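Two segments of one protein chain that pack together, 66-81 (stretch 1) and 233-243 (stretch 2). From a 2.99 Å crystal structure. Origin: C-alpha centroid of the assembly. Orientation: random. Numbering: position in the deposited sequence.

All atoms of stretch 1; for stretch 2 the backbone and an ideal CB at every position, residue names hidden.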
ATOM      1  N   ALA A  66      -2.913  15.785 -29.658  1.00 60.33           N
ATOM      2  CA  ALA A  66      -2.861  16.166 -31.066  1.00 61.92           C
ATOM      3  C   ALA A  66      -2.896  14.932 -31.952  1.00 63.18           C
ATOM      4  O   ALA A  66      -3.729  14.826 -32.850  1.00 64.75           O
ATOM      5  CB  ALA A  66      -1.608  16.974 -31.349  1.00 63.08           C
ATOM      6  N   GLU A  67      -1.983  14.004 -31.681  1.00 64.66           N
ATOM      7  CA  GLU A  67      -1.901  12.734 -32.405  1.00 64.62           C
ATOM      8  C   GLU A  67      -3.176  11.908 -32.244  1.00 63.22           C
ATOM      9  O   GLU A  67      -3.582  11.202 -33.163  1.00 62.67           O
ATOM     10  CB  GLU A  67      -0.686  11.938 -31.912  1.00 66.49           C
ATOM     11  CG  GLU A  67      -0.510  10.548 -32.517  1.00 67.94           C
ATOM     12  CD  GLU A  67      -0.312  10.556 -34.022  1.00 68.85           C
ATOM     13  OE1 GLU A  67       0.047  11.611 -34.588  1.00 71.48           O
ATOM     14  OE2 GLU A  67      -0.504   9.486 -34.637  1.00 67.74           O
ATOM     15  N   PHE A  68      -3.796  12.007 -31.074  1.00 63.60           N
ATOM     16  CA  PHE A  68      -5.027  11.279 -30.768  1.00 64.51           C
ATOM     17  C   PHE A  68      -6.184  11.774 -31.638  1.00 65.14           C
ATOM     18  O   PHE A  68      -6.924  10.971 -32.205  1.00 65.86           O
ATOM     19  CB  PHE A  68      -5.341  11.407 -29.267  1.00 63.71           C
ATOM     20  CG  PHE A  68      -6.604  10.707 -28.821  1.00 63.33           C
ATOM     21  CD1 PHE A  68      -7.024   9.519 -29.403  1.00 64.13           C
ATOM     22  CD2 PHE A  68      -7.351  11.225 -27.772  1.00 64.07           C
ATOM     23  CE1 PHE A  68      -8.180   8.884 -28.975  1.00 64.26           C
ATOM     24  CE2 PHE A  68      -8.506  10.594 -27.337  1.00 64.37           C
ATOM     25  CZ  PHE A  68      -8.922   9.421 -27.940  1.00 63.95           C
ATOM     26  N   SER A  69      -6.322  13.091 -31.765  1.00 65.54           N
ATOM     27  CA  SER A  69      -7.370  13.675 -32.607  1.00 66.99           C
ATOM     28  C   SER A  69      -7.178  13.338 -34.092  1.00 68.26           C
ATOM     29  O   SER A  69      -8.151  13.229 -34.835  1.00 68.83           O
ATOM     30  CB  SER A  69      -7.442  15.192 -32.414  1.00 66.10           C
ATOM     31  OG  SER A  69      -6.255  15.815 -32.864  1.00 67.52           O
ATOM     32  N   ARG A  70      -5.927  13.169 -34.519  1.00 69.04           N
ATOM     33  CA  ARG A  70      -5.631  12.758 -35.898  1.00 69.16           C
ATOM     34  C   ARG A  70      -6.235  11.395 -36.211  1.00 68.25           C
ATOM     35  O   ARG A  70      -6.663  11.147 -37.335  1.00 71.15           O
ATOM     36  CB  ARG A  70      -4.122  12.715 -36.162  1.00 70.56           C
ATOM     37  CG  ARG A  70      -3.441  14.074 -36.156  1.00 72.59           C
ATOM     38  CD  ARG A  70      -2.041  14.000 -36.752  1.00 74.63           C
ATOM     39  NE  ARG A  70      -1.265  15.221 -36.500  1.00 75.82           N
ATOM     40  CZ  ARG A  70      -0.291  15.356 -35.595  1.00 75.28           C
ATOM     41  NH1 ARG A  70       0.080  14.346 -34.811  1.00 75.80           N
ATOM     42  NH2 ARG A  70       0.330  16.523 -35.475  1.00 75.17           N
ATOM     43  N   TRP A  71      -6.254  10.515 -35.214  1.00 66.80           N
ATOM     44  CA  TRP A  71      -6.887   9.203 -35.350  1.00 66.01           C
ATOM     45  C   TRP A  71      -8.393   9.382 -35.471  1.00 67.25           C
ATOM     46  O   TRP A  71      -9.038   8.783 -36.331  1.00 65.99           O
ATOM     47  CB  TRP A  71      -6.576   8.306 -34.147  1.00 65.27           C
ATOM     48  CG  TRP A  71      -5.120   8.202 -33.802  1.00 65.43           C
ATOM     49  CD1 TRP A  71      -4.062   8.479 -34.615  1.00 66.19           C
ATOM     50  CD2 TRP A  71      -4.564   7.770 -32.554  1.00 65.40           C
ATOM     51  NE1 TRP A  71      -2.880   8.260 -33.948  1.00 66.46           N
ATOM     52  CE2 TRP A  71      -3.160   7.822 -32.681  1.00 66.35           C
ATOM     53  CE3 TRP A  71      -5.115   7.349 -31.339  1.00 66.10           C
ATOM     54  CZ2 TRP A  71      -2.301   7.470 -31.640  1.00 66.54           C
ATOM     55  CZ3 TRP A  71      -4.261   7.000 -30.303  1.00 66.73           C
ATOM     56  CH2 TRP A  71      -2.868   7.065 -30.461  1.00 66.97           C
ATOM     57  N   ARG A  72      -8.934  10.224 -34.595  1.00 70.59           N
ATOM     58  CA  ARG A  72     -10.366  10.539 -34.571  1.00 70.95           C
ATOM     59  C   ARG A  72     -10.814  11.142 -35.897  1.00 68.59           C
ATOM     60  O   ARG A  72     -11.911  10.870 -36.370  1.00 67.59           O
ATOM     61  CB  ARG A  72     -10.690  11.510 -33.432  1.00 72.76           C
ATOM     62  CG  ARG A  72     -10.263  11.032 -32.049  1.00 73.94           C
ATOM     63  CD  ARG A  72     -10.798  11.945 -30.957  1.00 74.30           C
ATOM     64  NE  ARG A  72     -12.233  11.762 -30.777  1.00 74.03           N
ATOM     65  CZ  ARG A  72     -12.788  10.737 -30.136  1.00 74.51           C
ATOM     66  NH1 ARG A  72     -12.032   9.783 -29.590  1.00 74.66           N
ATOM     67  NH2 ARG A  72     -14.111  10.661 -30.043  1.00 74.15           N
ATOM     68  N   ALA A  73      -9.948  11.961 -36.488  1.00 68.63           N
ATOM     69  CA  ALA A  73     -10.185  12.536 -37.809  1.00 69.37           C
ATOM     70  C   ALA A  73     -10.257  11.449 -38.886  1.00 70.22           C
ATOM     71  O   ALA A  73     -11.122  11.487 -39.756  1.00 74.67           O
ATOM     72  CB  ALA A  73      -9.100  13.548 -38.147  1.00 69.02           C
ATOM     73  N   ASN A  74      -9.354  10.475 -38.808  1.00 69.55           N
ATOM     74  CA  ASN A  74      -9.353   9.332 -39.729  1.00 69.10           C
ATOM     75  C   ASN A  74     -10.361   8.238 -39.364  1.00 69.03           C
ATOM     76  O   ASN A  74     -10.362   7.167 -39.967  1.00 68.11           O
ATOM     77  CB  ASN A  74      -7.952   8.726 -39.815  1.00 70.14           C
ATOM     78  CG  ASN A  74      -7.009   9.569 -40.635  1.00 72.20           C
ATOM     79  OD1 ASN A  74      -6.962   9.446 -41.858  1.00 74.04           O
ATOM     80  ND2 ASN A  74      -6.248  10.435 -39.970  1.00 73.28           N
ATOM     81  N   GLY A  75     -11.204   8.503 -38.371  1.00 68.75           N
ATOM     82  CA  GLY A  75     -12.295   7.601 -38.022  1.00 69.89           C
ATOM     83  C   GLY A  75     -11.869   6.319 -37.333  1.00 71.44           C
ATOM     84  O   GLY A  75     -12.587   5.319 -37.390  1.00 74.15           O
ATOM     85  N   VAL A  76     -10.708   6.346 -36.680  1.00 70.98           N
ATOM     86  CA  VAL A  76     -10.227   5.201 -35.903  1.00 71.40           C
ATOM     87  C   VAL A  76     -10.010   5.636 -34.459  1.00 71.98           C
ATOM     88  O   VAL A  76      -9.708   6.800 -34.195  1.00 72.64           O
ATOM     89  CB  VAL A  76      -8.932   4.588 -36.491  1.00 72.11           C
ATOM     90  CG1 VAL A  76      -9.131   4.230 -37.956  1.00 72.67           C
ATOM     91  CG2 VAL A  76      -7.743   5.526 -36.344  1.00 72.68           C
ATOM     92  N   GLY A  77     -10.180   4.698 -33.532  1.00 72.67           N
ATOM     93  CA  GLY A  77     -10.092   4.993 -32.097  1.00 72.31           C
ATOM     94  C   GLY A  77     -11.065   6.080 -31.673  1.00 72.03           C
ATOM     95  O   GLY A  77     -10.781   6.873 -30.771  1.00 71.09           O
ATOM     96  N   ARG A  78     -12.217   6.114 -32.332  1.00 72.24           N
ATOM     97  CA  ARG A  78     -13.211   7.150 -32.089  1.00 71.15           C
ATOM     98  C   ARG A  78     -13.734   7.070 -30.670  1.00 70.34           C
ATOM     99  O   ARG A  78     -14.031   8.088 -30.061  1.00 73.22           O
ATOM    100  CB  ARG A  78     -14.375   7.022 -33.068  1.00 70.62           C
ATOM    101  CG  ARG A  78     -14.097   7.598 -34.447  1.00 69.37           C
ATOM    102  CD  ARG A  78     -13.977   9.116 -34.442  1.00 68.49           C
ATOM    103  NE  ARG A  78     -15.146   9.779 -33.860  1.00 67.88           N
ATOM    104  CZ  ARG A  78     -15.439  11.071 -33.998  1.00 66.22           C
ATOM    105  NH1 ARG A  78     -14.661  11.877 -34.713  1.00 64.29           N
ATOM    106  NH2 ARG A  78     -16.529  11.561 -33.415  1.00 65.90           N
ATOM    107  N   ASN A  79     -13.851   5.858 -30.148  1.00 69.26           N
ATOM    108  CA  ASN A  79     -14.313   5.682 -28.778  1.00 69.70           C
ATOM    109  C   ASN A  79     -13.381   4.796 -27.949  1.00 67.37           C
ATOM    110  O   ASN A  79     -13.742   3.703 -27.510  1.00 65.31           O
ATOM    111  CB  ASN A  79     -15.769   5.206 -28.745  1.00 72.03           C
ATOM    112  CG  ASN A  79     -16.019   3.989 -29.616  1.00 74.53           C
ATOM    113  OD1 ASN A  79     -15.086   3.353 -30.116  1.00 77.40           O
ATOM    114  ND2 ASN A  79     -17.293   3.658 -29.799  1.00 73.69           N
ATOM    115  N   ILE A  80     -12.171   5.310 -27.752  1.00 64.83           N
ATOM    116  CA  ILE A  80     -11.199   4.740 -26.826  1.00 62.28           C
ATOM    117  C   ILE A  80     -10.677   5.849 -25.931  1.00 60.59           C
ATOM    118  O   ILE A  80     -10.886   7.026 -26.208  1.00 59.89           O
ATOM    119  CB  ILE A  80     -10.007   4.096 -27.559  1.00 62.12           C
ATOM    120  CG1 ILE A  80      -9.266   5.132 -28.410  1.00 62.51           C
ATOM    121  CG2 ILE A  80     -10.483   2.946 -28.431  1.00 62.07           C
ATOM    122  CD1 ILE A  80      -7.857   4.728 -28.773  1.00 62.54           C
ATOM    123  N   VAL A  81      -9.987   5.467 -24.866  1.00 60.77           N
ATOM    124  CA  VAL A  81      -9.407   6.435 -23.938  1.00 60.96           C
ATOM    125  C   VAL A  81      -7.925   6.631 -24.268  1.00 59.67           C
ATOM    126  O   VAL A  81      -7.251   5.702 -24.706  1.00 58.94           O
ATOM    127  CB  VAL A  81      -9.578   5.983 -22.469  1.00 61.65           C
ATOM    128  CG1 VAL A  81      -9.033   7.029 -21.504  1.00 62.28           C
ATOM    129  CG2 VAL A  81     -11.045   5.710 -22.162  1.00 60.85           C
ATOM    130  N   UNK A 233       4.349   3.143 -32.497  1.00 57.69           N
ATOM    131  CA  UNK A 233       4.262   4.546 -32.919  1.00 57.40           C
ATOM    132  C   UNK A 233       2.833   4.955 -33.251  1.00 57.41           C
ATOM    133  O   UNK A 233       1.966   4.113 -33.466  1.00 58.57           O
ATOM    134  CB  UNK A 233       5.161   4.789 -34.133  1.00 57.40           C
ATOM    135  N   UNK A 234       2.606   6.260 -33.305  1.00 57.83           N
ATOM    136  CA  UNK A 234       1.280   6.807 -33.581  1.00 59.64           C
ATOM    137  C   UNK A 234       0.693   6.285 -34.881  1.00 61.63           C
ATOM    138  O   UNK A 234      -0.496   5.976 -34.957  1.00 65.36           O
ATOM    139  CB  UNK A 234       1.344   8.335 -33.626  1.00 59.64           C
ATOM    140  N   UNK A 235       1.534   6.184 -35.905  1.00 61.68           N
ATOM    141  CA  UNK A 235       1.117   5.666 -37.204  1.00 61.04           C
ATOM    142  C   UNK A 235       0.729   4.195 -37.114  1.00 61.79           C
ATOM    143  O   UNK A 235      -0.273   3.761 -37.684  1.00 61.79           O
ATOM    144  CB  UNK A 235       2.233   5.852 -38.233  1.00 61.04           C
ATOM    145  N   UNK A 236       1.549   3.432 -36.400  1.00 62.58           N
ATOM    146  CA  UNK A 236       1.309   2.008 -36.205  1.00 63.32           C
ATOM    147  C   UNK A 236       0.032   1.785 -35.389  1.00 63.02           C
ATOM    148  O   UNK A 236      -0.710   0.834 -35.629  1.00 62.86           O
ATOM    149  CB  UNK A 236       2.507   1.355 -35.512  1.00 63.32           C
ATOM    150  N   UNK A 237      -0.210   2.672 -34.427  1.00 63.27           N
ATOM    151  CA  UNK A 237      -1.404   2.615 -33.583  1.00 63.09           C
ATOM    152  C   UNK A 237      -2.639   2.848 -34.407  1.00 60.40           C
ATOM    153  O   UNK A 237      -3.636   2.152 -34.229  1.00 59.70           O
ATOM    154  CB  UNK A 237      -1.327   3.641 -32.451  1.00 63.09           C
ATOM    155  N   UNK A 238      -2.590   3.826 -35.312  1.00 58.14           N
ATOM    156  CA  UNK A 238      -3.689   4.063 -36.256  1.00 56.52           C
ATOM    157  C   UNK A 238      -4.074   2.759 -36.923  1.00 53.65           C
ATOM    158  O   UNK A 238      -5.226   2.335 -36.870  1.00 51.38           O
ATOM    159  CB  UNK A 238      -3.300   5.105 -37.307  1.00 56.52           C
ATOM    160  N   UNK A 239      -3.080   2.142 -37.552  1.00 51.98           N
ATOM    161  CA  UNK A 239      -3.245   0.878 -38.260  1.00 52.16           C
ATOM    162  C   UNK A 239      -3.881  -0.177 -37.352  1.00 50.40           C
ATOM    163  O   UNK A 239      -4.790  -0.894 -37.763  1.00 51.80           O
ATOM    164  CB  UNK A 239      -1.896   0.383 -38.784  1.00 52.16           C
ATOM    165  N   UNK A 240      -3.415  -0.246 -36.113  1.00 48.56           N
ATOM    166  CA  UNK A 240      -3.967  -1.174 -35.134  1.00 48.10           C
ATOM    167  C   UNK A 240      -5.403  -0.825 -34.765  1.00 48.39           C
ATOM    168  O   UNK A 240      -6.248  -1.702 -34.632  1.00 47.31           O
ATOM    169  CB  UNK A 240      -3.097  -1.189 -33.876  1.00 48.10           C
ATOM    170  N   UNK A 241      -5.668   0.462 -34.584  1.00 51.01           N
ATOM    171  CA  UNK A 241      -7.011   0.942 -34.259  1.00 51.93           C
ATOM    172  C   UNK A 241      -7.979   0.768 -35.421  1.00 53.53           C
ATOM    173  O   UNK A 241      -9.180   0.603 -35.207  1.00 55.47           O
ATOM    174  CB  UNK A 241      -6.958   2.415 -33.849  1.00 51.93           C
ATOM    175  N   UNK A 242      -7.450   0.827 -36.643  1.00 54.96           N
ATOM    176  CA  UNK A 242      -8.240   0.581 -37.851  1.00 55.79           C
ATOM    177  C   UNK A 242      -8.772  -0.850 -37.848  1.00 55.80           C
ATOM    178  O   UNK A 242      -9.947  -1.094 -38.136  1.00 55.66           O
ATOM    179  CB  UNK A 242      -7.403   0.836 -39.106  1.00 55.79           C
ATOM    180  N   UNK A 243      -7.893  -1.787 -37.512  1.00 54.91           N
ATOM    181  CA  UNK A 243      -8.286  -3.176 -37.335  1.00 55.88           C
ATOM    182  C   UNK A 243      -9.219  -3.283 -36.136  1.00 58.35           C
ATOM    183  O   UNK A 243     -10.295  -3.878 -36.225  1.00 61.74           O
ATOM    184  CB  UNK A 243      -7.061  -4.074 -37.154  1.00 55.88           C
TER

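The helix of stretch 1, 66-73, and the helix at 234-243 run in roughly the same direction, 35° apart, with axes 10.5 Å apart at closest approach. Trp 71 projects into the space between them, while Val 76 and Gly 77 approach the later part of stretch 2.

Position 233 precedes the helix at its N-cap; its CB points sideways and has no stretch 1 atom within 5.5 Å. Stretch 1 sets no preference, although Ser, Thr, Asp and Asn are common N-caps. The residue is Leu 233.

At 234 the CB direction is toward stretch 1, and an ideal CB would lie 2.4 Å from OE2 of Glu 67, a clash. The helical phi/psi of -56/-41 does not demand glycine; the contact does. It is Gly 234, whose CA lies 3.4 Å from Glu 67 OE2. That carboxylate is held in place by Trp 71, whose NE1 donates to OE2 at 2.8 Å.

Positions 235 and 236 offer no neighbour within 5.5 Å of CB, so many polar residues would suit. They are Ser 235 and Glu 236; OE1 of Glu 236 accepts a hydrogen bond from N of Leu 233 at 2.8 Å.

The CB of 237 points toward stretch 1, 4.0 Å from CZ2 of Trp 71. A flexible apolar chain, such as Met or Leu, would fit against the indole. The residue is Met 237, deposited as selenomethionine: its CG sits over the ring face, 4.0 Å from the centroid of the six-membered ring of Trp 71, before the chain end leads away.

At 238 CB points sideways, 4.4 Å from Trp 71 CD1 and 4.6 Å from Val 76 CG2. A long chain with an aliphatic stem, such as Gln, Met, Lys or Arg, could follow this surface. In Gln 238, CG packs 3.2 Å from Trp 71 CD1. As modelled, its NE2 lies 3.1 Å from Asn 74 ND2, but two donors make no hydrogen bond.

Positions 239 and 240 leave stretch 1 out of CB range and tolerate many residues; they are Thr 239 and Leu 240.

At 241 CB points toward stretch 1, 3.9 Å from Val 76 CB and 4.0 Å from Gly 77 N. The apolar surroundings suit Leu, Ile or Met. Leu 241 places CD1 3.4 Å from Trp 71 CE3 and CD2 3.7 Å from Ile 80 CD1.

At 242, a sideways CB 4.0 Å from Val 76 CG1 favours a small or apolar residue; Ala 242 makes that contact. Position 243 points away, suiting polar chains: Lys 243.

Stretch 2 233-243: LGSEMQTLLAK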
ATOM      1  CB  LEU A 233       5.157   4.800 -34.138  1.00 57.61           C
ATOM      2  CG  LEU A 233       6.668   4.715 -33.898  1.00 57.19           C
ATOM      3  CD1 LEU A 233       7.432   4.510 -35.197  1.00 56.20           C
ATOM      4  CD2 LEU A 233       7.168   5.960 -33.184  1.00 58.03           C
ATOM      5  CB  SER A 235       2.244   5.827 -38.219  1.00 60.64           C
ATOM      6  OG  SER A 235       3.244   4.835 -38.052  1.00 60.23           O
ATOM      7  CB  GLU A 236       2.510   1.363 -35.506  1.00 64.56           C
ATOM      8  CG  GLU A 236       3.802   1.382 -36.315  1.00 65.47           C
ATOM      9  CD  GLU A 236       5.008   0.882 -35.528  1.00 67.79           C
ATOM     10  OE1 GLU A 236       5.213   1.319 -34.373  1.00 66.67           O
ATOM     11  OE2 GLU A 236       5.768   0.053 -36.070  1.00 72.04           O
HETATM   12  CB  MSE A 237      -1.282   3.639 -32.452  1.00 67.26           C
HETATM   13  CG  MSE A 237      -2.463   3.651 -31.480  1.00 73.55           C
HETATM   14 SE   MSE A 237      -2.636   1.964 -30.474  1.00 85.80          SE
HETATM   15  CE  MSE A 237      -1.126   2.195 -29.249  1.00 82.79           C
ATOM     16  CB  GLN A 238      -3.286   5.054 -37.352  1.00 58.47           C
ATOM     17  CG  GLN A 238      -3.635   6.503 -37.084  1.00 58.99           C
ATOM     18  CD  GLN A 238      -3.604   7.338 -38.350  1.00 59.54           C
ATOM     19  OE1 GLN A 238      -2.717   7.175 -39.190  1.00 61.99           O
ATOM     20  NE2 GLN A 238      -4.574   8.234 -38.499  1.00 58.99           N
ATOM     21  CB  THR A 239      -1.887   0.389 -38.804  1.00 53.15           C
ATOM     22  OG1 THR A 239      -1.252   1.461 -39.519  1.00 54.64           O
ATOM     23  CG2 THR A 239      -2.053  -0.802 -39.737  1.00 53.47           C
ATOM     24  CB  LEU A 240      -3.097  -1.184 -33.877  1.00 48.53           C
ATOM     25  CG  LEU A 240      -3.598  -1.993 -32.676  1.00 49.06           C
ATOM     26  CD1 LEU A 240      -3.965  -3.419 -33.054  1.00 49.42           C
ATOM     27  CD2 LEU A 240      -2.538  -1.995 -31.586  1.00 49.01           C
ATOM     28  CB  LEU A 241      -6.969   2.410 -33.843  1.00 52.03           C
ATOM     29  CG  LEU A 241      -6.269   2.698 -32.514  1.00 52.77           C
ATOM     30  CD1 LEU A 241      -6.072   4.195 -32.352  1.00 54.66           C
ATOM     31  CD2 LEU A 241      -7.053   2.138 -31.337  1.00 52.84           C
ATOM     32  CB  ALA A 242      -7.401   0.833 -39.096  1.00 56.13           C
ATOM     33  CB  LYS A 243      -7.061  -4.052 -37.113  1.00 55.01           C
ATOM     34  CG  LYS A 243      -6.080  -4.053 -38.268  1.00 55.18           C
ATOM     35  CD  LYS A 243      -4.864  -4.898 -37.943  1.00 55.49           C
ATOM     36  CE  LYS A 243      -3.698  -4.575 -38.858  1.00 56.32           C
ATOM     37  NZ  LYS A 243      -2.511  -5.414 -38.536  1.00 58.00           N
TER
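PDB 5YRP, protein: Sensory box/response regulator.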